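PDB 5CAG: putative fimbrium anchoring subunit Fim4B from Bacteroides ovatus, which probably anchors fimbriae to the bacterial outer membrane, as a putative lipoprotein of the FimB/Mfa2 family. Local coordinates for residues A[146-151]-A[199-204]; A[161-166]-A[186-191]. One frame throughout, in Å; residues are numbered along the deposited sequence.

In the fold
Of the strands involved, 134-154 comes first and supplies 146-151 to contact 1. Strand 159-167 follows it and brings 161-166 to contact 2. Contact 2 closes the shorter loop, when 186-191, mostly on strand 187-193, returns beside it. Strand 197-205 comes next, and its residues 199-204 close the longer loop of contact 1 on 146-151. The smaller loop therefore lies wholly within the larger one. Strands 187-193 and 197-205 are antiparallel neighbours, so the two contacts join in one run of strands: 134-154, 197-205, 187-193, 159-167. The centres of the two contacts are about 10 Å apart, and the rings of F189 and F202 stack between the contacts.

Contact 1. Residues A[146-151]-A[199-204]. With SO4 (sulfate ion), chain D.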
ATOM      1  N   LYS A 146       8.484   2.318  -2.545  1.00 70.66           N
ATOM      2  CA  LYS A 146       9.518   2.373  -1.501  1.00 70.22           C
ATOM      3  C   LYS A 146      10.214   3.741  -1.550  1.00 77.55           C
ATOM      4  O   LYS A 146      10.489   4.261  -2.638  1.00 78.23           O
ATOM      5  CB  LYS A 146      10.584   1.286  -1.665  1.00 71.84           C
ATOM      6  CG  LYS A 146      10.133  -0.159  -1.656  1.00 83.38           C
ATOM      7  CD  LYS A 146      11.295  -1.021  -2.172  1.00 93.12           C
ATOM      8  CE  LYS A 146      10.984  -2.489  -2.333  1.00115.67           C
ATOM      9  NZ  LYS A 146      11.943  -3.165  -3.260  1.00130.96           N
ATOM     10  N   TYR A 147      10.547   4.291  -0.380  1.00 75.15           N
ATOM     11  CA  TYR A 147      11.268   5.555  -0.237  1.00 75.94           C
ATOM     12  C   TYR A 147      12.414   5.395   0.761  1.00 79.71           C
ATOM     13  O   TYR A 147      12.351   4.548   1.659  1.00 80.06           O
ATOM     14  CB  TYR A 147      10.343   6.663   0.243  1.00 77.62           C
ATOM     15  CG  TYR A 147       9.108   6.915  -0.587  1.00 79.92           C
ATOM     16  CD1 TYR A 147       7.941   6.189  -0.372  1.00 80.26           C
ATOM     17  CD2 TYR A 147       9.051   7.987  -1.476  1.00 82.46           C
ATOM     18  CE1 TYR A 147       6.778   6.453  -1.090  1.00 80.13           C
ATOM     19  CE2 TYR A 147       7.889   8.271  -2.194  1.00 83.68           C
ATOM     20  CZ  TYR A 147       6.752   7.499  -1.998  1.00 87.14           C
ATOM     21  OH  TYR A 147       5.597   7.760  -2.711  1.00 84.39           O
ATOM     22  N   SER A 148      13.452   6.208   0.600  1.00 75.42           N
ATOM     23  CA  SER A 148      14.608   6.263   1.486  1.00 75.56           C
ATOM     24  C   SER A 148      15.150   7.683   1.464  1.00 82.68           C
ATOM     25  O   SER A 148      14.972   8.386   0.467  1.00 84.56           O
ATOM     26  CB  SER A 148      15.683   5.258   1.068  1.00 79.28           C
ATOM     27  OG  SER A 148      16.350   5.596  -0.142  1.00 91.31           O
ATOM     28  N   PHE A 149      15.804   8.117   2.541  1.00 79.02           N
ATOM     29  CA  PHE A 149      16.437   9.433   2.587  1.00 80.11           C
ATOM     30  C   PHE A 149      17.538   9.443   3.630  1.00 84.62           C
ATOM     31  O   PHE A 149      17.645   8.533   4.464  1.00 82.40           O
ATOM     32  CB  PHE A 149      15.421  10.553   2.875  1.00 81.63           C
ATOM     33  CG  PHE A 149      14.916  10.574   4.300  1.00 82.02           C
ATOM     34  CD1 PHE A 149      15.592  11.287   5.287  1.00 85.25           C
ATOM     35  CD2 PHE A 149      13.779   9.867   4.663  1.00 81.86           C
ATOM     36  CE1 PHE A 149      15.151  11.270   6.608  1.00 84.59           C
ATOM     37  CE2 PHE A 149      13.323   9.883   5.984  1.00 83.60           C
ATOM     38  CZ  PHE A 149      14.019  10.577   6.946  1.00 81.86           C
ATOM     39  N   ALA A 150      18.340  10.496   3.587  1.00 83.51           N
ATOM     40  CA  ALA A 150      19.383  10.746   4.560  1.00 84.73           C
ATOM     41  C   ALA A 150      19.454  12.252   4.802  1.00 90.33           C
ATOM     42  O   ALA A 150      19.346  13.028   3.851  1.00 90.61           O
ATOM     43  CB  ALA A 150      20.714  10.194   4.081  1.00 86.83           C
ATOM     44  N   VAL A 151      19.510  12.672   6.070  1.00 85.98           N
ATOM     45  CA  VAL A 151      19.598  14.091   6.347  1.00 87.33           C
ATOM     46  C   VAL A 151      20.643  14.306   7.439  1.00 93.86           C
ATOM     47  O   VAL A 151      20.788  13.507   8.365  1.00 92.38           O
ATOM     48  CB  VAL A 151      18.239  14.754   6.639  1.00 89.65           C
ATOM     49  CG1 VAL A 151      17.578  14.172   7.869  1.00 87.50           C
ATOM     50  CG2 VAL A 151      18.367  16.263   6.758  1.00 92.05           C
ATOM     51  N   THR A 199      19.489   8.180   8.668  1.00 82.12           N
ATOM     52  CA  THR A 199      19.047   7.468   7.482  1.00 80.97           C
ATOM     53  C   THR A 199      17.756   6.735   7.794  1.00 82.52           C
ATOM     54  O   THR A 199      17.638   6.165   8.862  1.00 82.94           O
ATOM     55  CB  THR A 199      20.192   6.550   7.057  1.00 92.66           C
ATOM     56  OG1 THR A 199      21.242   7.355   6.507  1.00 93.91           O
ATOM     57  CG2 THR A 199      19.766   5.507   6.044  1.00 93.54           C
ATOM     58  N   ALA A 200      16.779   6.773   6.895  1.00 77.41           N
ATOM     59  CA  ALA A 200      15.519   6.077   7.120  1.00 75.79           C
ATOM     60  C   ALA A 200      14.934   5.543   5.816  1.00 81.23           C
ATOM     61  O   ALA A 200      15.284   6.006   4.724  1.00 80.94           O
ATOM     62  CB  ALA A 200      14.521   6.983   7.814  1.00 75.96           C
ATOM     63  N   PHE A 201      14.091   4.508   5.946  1.00 78.67           N
ATOM     64  CA  PHE A 201      13.424   3.815   4.845  1.00 78.65           C
ATOM     65  C   PHE A 201      11.967   3.678   5.183  1.00 80.27           C
ATOM     66  O   PHE A 201      11.645   3.346   6.332  1.00 81.73           O
ATOM     67  CB  PHE A 201      14.041   2.421   4.642  1.00 81.93           C
ATOM     68  CG  PHE A 201      15.477   2.424   4.179  1.00 87.70           C
ATOM     69  CD1 PHE A 201      16.518   2.663   5.075  1.00 93.93           C
ATOM     70  CD2 PHE A 201      15.798   2.163   2.851  1.00 92.93           C
ATOM     71  CE1 PHE A 201      17.851   2.705   4.634  1.00 97.12           C
ATOM     72  CE2 PHE A 201      17.138   2.193   2.414  1.00 97.92           C
ATOM     73  CZ  PHE A 201      18.153   2.456   3.310  1.00 96.91           C
ATOM     74  N   PHE A 202      11.080   3.926   4.216  1.00 72.15           N
ATOM     75  CA  PHE A 202       9.650   3.793   4.446  1.00 69.60           C
ATOM     76  C   PHE A 202       8.934   3.496   3.136  1.00 75.14           C
ATOM     77  O   PHE A 202       9.559   3.497   2.075  1.00 76.45           O
ATOM     78  CB  PHE A 202       9.073   5.034   5.148  1.00 70.78           C
ATOM     79  CG  PHE A 202       9.103   6.302   4.348  1.00 72.29           C
ATOM     80  CD1 PHE A 202      10.224   7.126   4.361  1.00 75.70           C
ATOM     81  CD2 PHE A 202       8.009   6.686   3.591  1.00 73.84           C
ATOM     82  CE1 PHE A 202      10.260   8.303   3.614  1.00 77.01           C
ATOM     83  CE2 PHE A 202       8.048   7.857   2.836  1.00 78.03           C
ATOM     84  CZ  PHE A 202       9.171   8.663   2.861  1.00 76.73           C
ATOM     85  N   THR A 203       7.634   3.192   3.217  1.00 70.73           N
ATOM     86  CA  THR A 203       6.807   2.869   2.054  1.00 69.81           C
ATOM     87  C   THR A 203       5.445   3.514   2.169  1.00 75.22           C
ATOM     88  O   THR A 203       5.007   3.825   3.276  1.00 76.35           O
ATOM     89  CB  THR A 203       6.605   1.363   1.929  1.00 69.69           C
ATOM     90  OG1 THR A 203       5.951   0.894   3.102  1.00 70.04           O
ATOM     91  CG2 THR A 203       7.882   0.603   1.688  1.00 68.66           C
ATOM     92  N   ALA A 204       4.758   3.663   1.039  1.00 70.56           N
ATOM     93  CA  ALA A 204       3.406   4.191   0.949  1.00 70.26           C
ATOM     94  C   ALA A 204       2.739   3.639  -0.304  1.00 75.45           C
ATOM     95  O   ALA A 204       3.430   3.179  -1.219  1.00 75.02           O
ATOM     96  CB  ALA A 204       3.443   5.706   0.911  1.00 71.67           C
TER
HETATM   97  S   SO4 D 403      10.275  -6.798  -4.507  1.00207.07           S
HETATM   98  O1  SO4 D 403      10.225  -7.156  -3.083  1.00206.72           O
HETATM   99  O2  SO4 D 403      10.781  -7.919  -5.291  1.00206.24           O
HETATM  100  O3  SO4 D 403       8.929  -6.433  -4.964  1.00206.71           O
HETATM  101  O4  SO4 D 403      11.179  -5.668  -4.698  1.00207.80           O
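Two antiparallel neighbours in the beta fold of this fimbrillin-superfamily protein meet here, strand 134-154 through 146-151 and strand 197-205 through 199-204. The ladder has two hydrogen-bonded pairs, Y147 with F202 and F149 with A200. The bond from Y147 N to F202 O is 2.8 Å long and runs nearly along the C=O axis. Y147, F149, A200 and F202 share the buried face. F202 has CG in the crowded position between N and the carbonyl carbon (chi1 66°), and its ring slides under Y147. The bump is the Y147 CB, a CH-pi contact 3.7 Å from the centroid of the F202 ring. The two rings are nearly parallel, at 9°, but slid apart so that they barely overlap. F149 takes the same crowded torsion (chi1 72°). Its CD2 meets the F202 ring edge in plane, 4.0 Å from CE1. Its CE2 fits against the small A200 CB at 3.6 Å. A204 CB also touches Y147 CE1. I255 and L258 of helix 255-258 pack against Y147 and F149 respectively. On the other face, S148 CB touches CD2 and CE2 of F201 obliquely. T203 OG1 is hydrogen-bonded to P114 O, and T203 CG2 lies alongside K146. The extended K146 chain carries NZ to a sulfate, probably from the crystallisation liquor. T30 OG1 is hydrogen-bonded to the same ion, and K146 NZ to its O4 at 3.0 Å.

Contact 2. Residues A[161-166]-A[186-191]; sequences TVVGSI and PIYFEV
The F189 ring lies flat against the backbone of G164. G164 CA is 3.8 Å from the ring centroid, a CH-pi contact over the face, and the carbonyl carbon of G164 sits above the ring centre. Because G164 has no side chain, the ring can come this close. The crowded first torsion of F189 (chi1 54°) swings the ring across to 161-166. Its CE2 reaches I166 CG2 at 3.8 Å. On the same face, V191 CG2 packs toward the amide end of the glycine, 3.6 Å from G164 N. Further along, V162 and V191 cross obliquely with their CB atoms in contact.

The backbone sets this register. G164 and F189 form a hydrogen-bonded pair. F189 N binds G164 O at 2.9 Å from above the carbonyl plane. G164 N lies nearly on the C=O axis of F189, but its N-H is bent, 140° at the hydrogen. I166 and I187 form the next such pair. I187 N binds I166 O from above the carbonyl plane, with the N-H...O angle nearly straight at 171°. On the opposite face, V163 CG1 meets the edge of the Y188 ring in plane, 3.7 Å from CD1. S165 CB rests on the CB of P186.

Farther out, F202 stacks on F189 and touches I166. L102 and M110 pack on Y188. Strand 232-239 continues the pairing beyond 161-166, bonding T161, V163 and S165. The whole is an antiparallel beta ladder with an aromatic ring laid over a glycine of the neighbouring strand, the pattern known as aromatic rescue of glycine in beta sheets.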
ATOM      1  N   THR A 161      16.926   7.919  20.768  1.00 76.04           N
ATOM      2  CA  THR A 161      16.285   7.295  19.616  1.00 73.49           C
ATOM      3  C   THR A 161      15.538   8.330  18.802  1.00 77.80           C
ATOM      4  O   THR A 161      15.146   9.362  19.352  1.00 77.69           O
ATOM      5  CB  THR A 161      15.392   6.125  20.026  1.00 72.84           C
ATOM      6  OG1 THR A 161      15.020   5.412  18.842  1.00 80.04           O
ATOM      7  CG2 THR A 161      14.179   6.542  20.858  1.00 59.60           C
ATOM      8  N   VAL A 162      15.384   8.063  17.480  1.00 75.21           N
ATOM      9  CA  VAL A 162      14.659   8.928  16.530  1.00 75.38           C
ATOM     10  C   VAL A 162      13.468   8.171  15.930  1.00 80.43           C
ATOM     11  O   VAL A 162      13.628   7.021  15.477  1.00 82.36           O
ATOM     12  CB  VAL A 162      15.543   9.488  15.405  1.00 79.27           C
ATOM     13  CG1 VAL A 162      14.875  10.674  14.743  1.00 79.69           C
ATOM     14  CG2 VAL A 162      16.909   9.880  15.920  1.00 80.64           C
ATOM     15  N   VAL A 163      12.291   8.822  15.916  1.00 74.16           N
ATOM     16  CA  VAL A 163      11.060   8.262  15.381  1.00 72.91           C
ATOM     17  C   VAL A 163      10.604   9.146  14.211  1.00 80.76           C
ATOM     18  O   VAL A 163      10.284  10.334  14.393  1.00 83.83           O
ATOM     19  CB  VAL A 163       9.972   8.068  16.490  1.00 76.80           C
ATOM     20  CG1 VAL A 163       8.549   7.955  15.931  1.00 75.82           C
ATOM     21  CG2 VAL A 163      10.285   6.847  17.337  1.00 76.80           C
ATOM     22  N   GLY A 164      10.588   8.556  13.020  1.00 75.37           N
ATOM     23  CA  GLY A 164      10.131   9.246  11.824  1.00 75.10           C
ATOM     24  C   GLY A 164       8.664   9.015  11.514  1.00 79.72           C
ATOM     25  O   GLY A 164       8.104   7.957  11.822  1.00 78.96           O
ATOM     26  N   SER A 165       8.039  10.003  10.889  1.00 77.02           N
ATOM     27  CA  SER A 165       6.654   9.957  10.437  1.00 77.02           C
ATOM     28  C   SER A 165       6.549  10.771   9.169  1.00 84.78           C
ATOM     29  O   SER A 165       7.296  11.745   8.995  1.00 85.68           O
ATOM     30  CB  SER A 165       5.682  10.464  11.497  1.00 81.25           C
ATOM     31  OG  SER A 165       6.102  11.643  12.172  1.00 92.71           O
ATOM     32  N   ILE A 166       5.672  10.346   8.253  1.00 81.42           N
ATOM     33  CA  ILE A 166       5.476  11.063   7.002  1.00 80.90           C
ATOM     34  C   ILE A 166       3.969  11.200   6.755  1.00 88.29           C
ATOM     35  O   ILE A 166       3.213  10.214   6.714  1.00 87.17           O
ATOM     36  CB  ILE A 166       6.265  10.449   5.823  1.00 81.18           C
ATOM     37  CG1 ILE A 166       6.124  11.273   4.545  1.00 80.91           C
ATOM     38  CG2 ILE A 166       5.924   8.988   5.597  1.00 81.14           C
ATOM     39  CD1 ILE A 166       7.376  11.631   3.929  1.00 76.31           C
ATOM     40  N   PRO A 186      -0.222   9.712  10.208  1.00 80.44           N
ATOM     41  CA  PRO A 186       1.138   9.570   9.664  1.00 78.81           C
ATOM     42  C   PRO A 186       1.661   8.141   9.598  1.00 82.41           C
ATOM     43  O   PRO A 186       1.341   7.309  10.454  1.00 82.60           O
ATOM     44  CB  PRO A 186       1.986  10.373  10.647  1.00 81.37           C
ATOM     45  CG  PRO A 186       1.024  11.273  11.342  1.00 88.22           C
ATOM     46  CD  PRO A 186      -0.210  10.467  11.471  1.00 83.97           C
ATOM     47  N   ILE A 187       2.499   7.863   8.584  1.00 76.67           N
ATOM     48  CA  ILE A 187       3.136   6.556   8.474  1.00 73.50           C
ATOM     49  C   ILE A 187       4.390   6.611   9.323  1.00 78.29           C
ATOM     50  O   ILE A 187       5.205   7.509   9.147  1.00 80.88           O
ATOM     51  CB  ILE A 187       3.446   6.164   7.013  1.00 74.31           C
ATOM     52  CG1 ILE A 187       2.157   6.027   6.188  1.00 73.75           C
ATOM     53  CG2 ILE A 187       4.268   4.863   6.977  1.00 73.56           C
ATOM     54  CD1 ILE A 187       2.395   5.978   4.718  1.00 69.45           C
ATOM     55  N   TYR A 188       4.531   5.692  10.255  1.00 72.89           N
ATOM     56  CA  TYR A 188       5.697   5.625  11.117  1.00 72.14           C
ATOM     57  C   TYR A 188       6.790   4.855  10.463  1.00 76.90           C
ATOM     58  O   TYR A 188       6.530   3.838   9.815  1.00 77.96           O
ATOM     59  CB  TYR A 188       5.326   4.951  12.449  1.00 72.71           C
ATOM     60  CG  TYR A 188       6.457   4.276  13.204  1.00 72.87           C
ATOM     61  CD1 TYR A 188       7.253   4.991  14.094  1.00 75.26           C
ATOM     62  CD2 TYR A 188       6.643   2.905  13.133  1.00 72.62           C
ATOM     63  CE1 TYR A 188       8.234   4.360  14.858  1.00 74.44           C
ATOM     64  CE2 TYR A 188       7.615   2.266  13.897  1.00 73.32           C
ATOM     65  CZ  TYR A 188       8.430   2.999  14.734  1.00 79.88           C
ATOM     66  OH  TYR A 188       9.391   2.340  15.467  1.00 85.05           O
ATOM     67  N   PHE A 189       8.026   5.263  10.740  1.00 72.30           N
ATOM     68  CA  PHE A 189       9.210   4.541  10.296  1.00 70.20           C
ATOM     69  C   PHE A 189      10.341   4.768  11.286  1.00 74.16           C
ATOM     70  O   PHE A 189      10.404   5.809  11.935  1.00 75.02           O
ATOM     71  CB  PHE A 189       9.618   4.907   8.860  1.00 70.33           C
ATOM     72  CG  PHE A 189       9.799   6.376   8.607  1.00 72.04           C
ATOM     73  CD1 PHE A 189      11.032   6.985   8.802  1.00 75.57           C
ATOM     74  CD2 PHE A 189       8.741   7.154   8.151  1.00 73.74           C
ATOM     75  CE1 PHE A 189      11.201   8.346   8.546  1.00 77.08           C
ATOM     76  CE2 PHE A 189       8.903   8.519   7.921  1.00 76.95           C
ATOM     77  CZ  PHE A 189      10.133   9.104   8.112  1.00 76.14           C
ATOM     78  N   GLU A 190      11.192   3.769  11.446  1.00 69.79           N
ATOM     79  CA  GLU A 190      12.366   3.892  12.302  1.00 70.05           C
ATOM     80  C   GLU A 190      13.421   4.664  11.550  1.00 74.60           C
ATOM     81  O   GLU A 190      13.454   4.629  10.301  1.00 73.01           O
ATOM     82  CB  GLU A 190      12.913   2.527  12.722  1.00 71.13           C
ATOM     83  CG  GLU A 190      11.860   1.610  13.276  1.00 80.44           C
ATOM     84  CD  GLU A 190      12.346   0.269  13.776  1.00 99.99           C
ATOM     85  OE1 GLU A 190      13.549  -0.041  13.587  1.00 70.03           O
ATOM     86  OE2 GLU A 190      11.510  -0.467  14.360  1.00 92.33           O
ATOM     87  N   VAL A 191      14.298   5.351  12.314  1.00 72.90           N
ATOM     88  CA  VAL A 191      15.393   6.181  11.782  1.00 72.98           C
ATOM     89  C   VAL A 191      16.708   5.701  12.393  1.00 79.04           C
ATOM     90  O   VAL A 191      16.810   5.588  13.620  1.00 81.16           O
ATOM     91  CB  VAL A 191      15.153   7.681  12.067  1.00 76.61           C
ATOM     92  CG1 VAL A 191      16.272   8.520  11.491  1.00 77.85           C
ATOM     93  CG2 VAL A 191      13.794   8.151  11.549  1.00 75.40           C
TER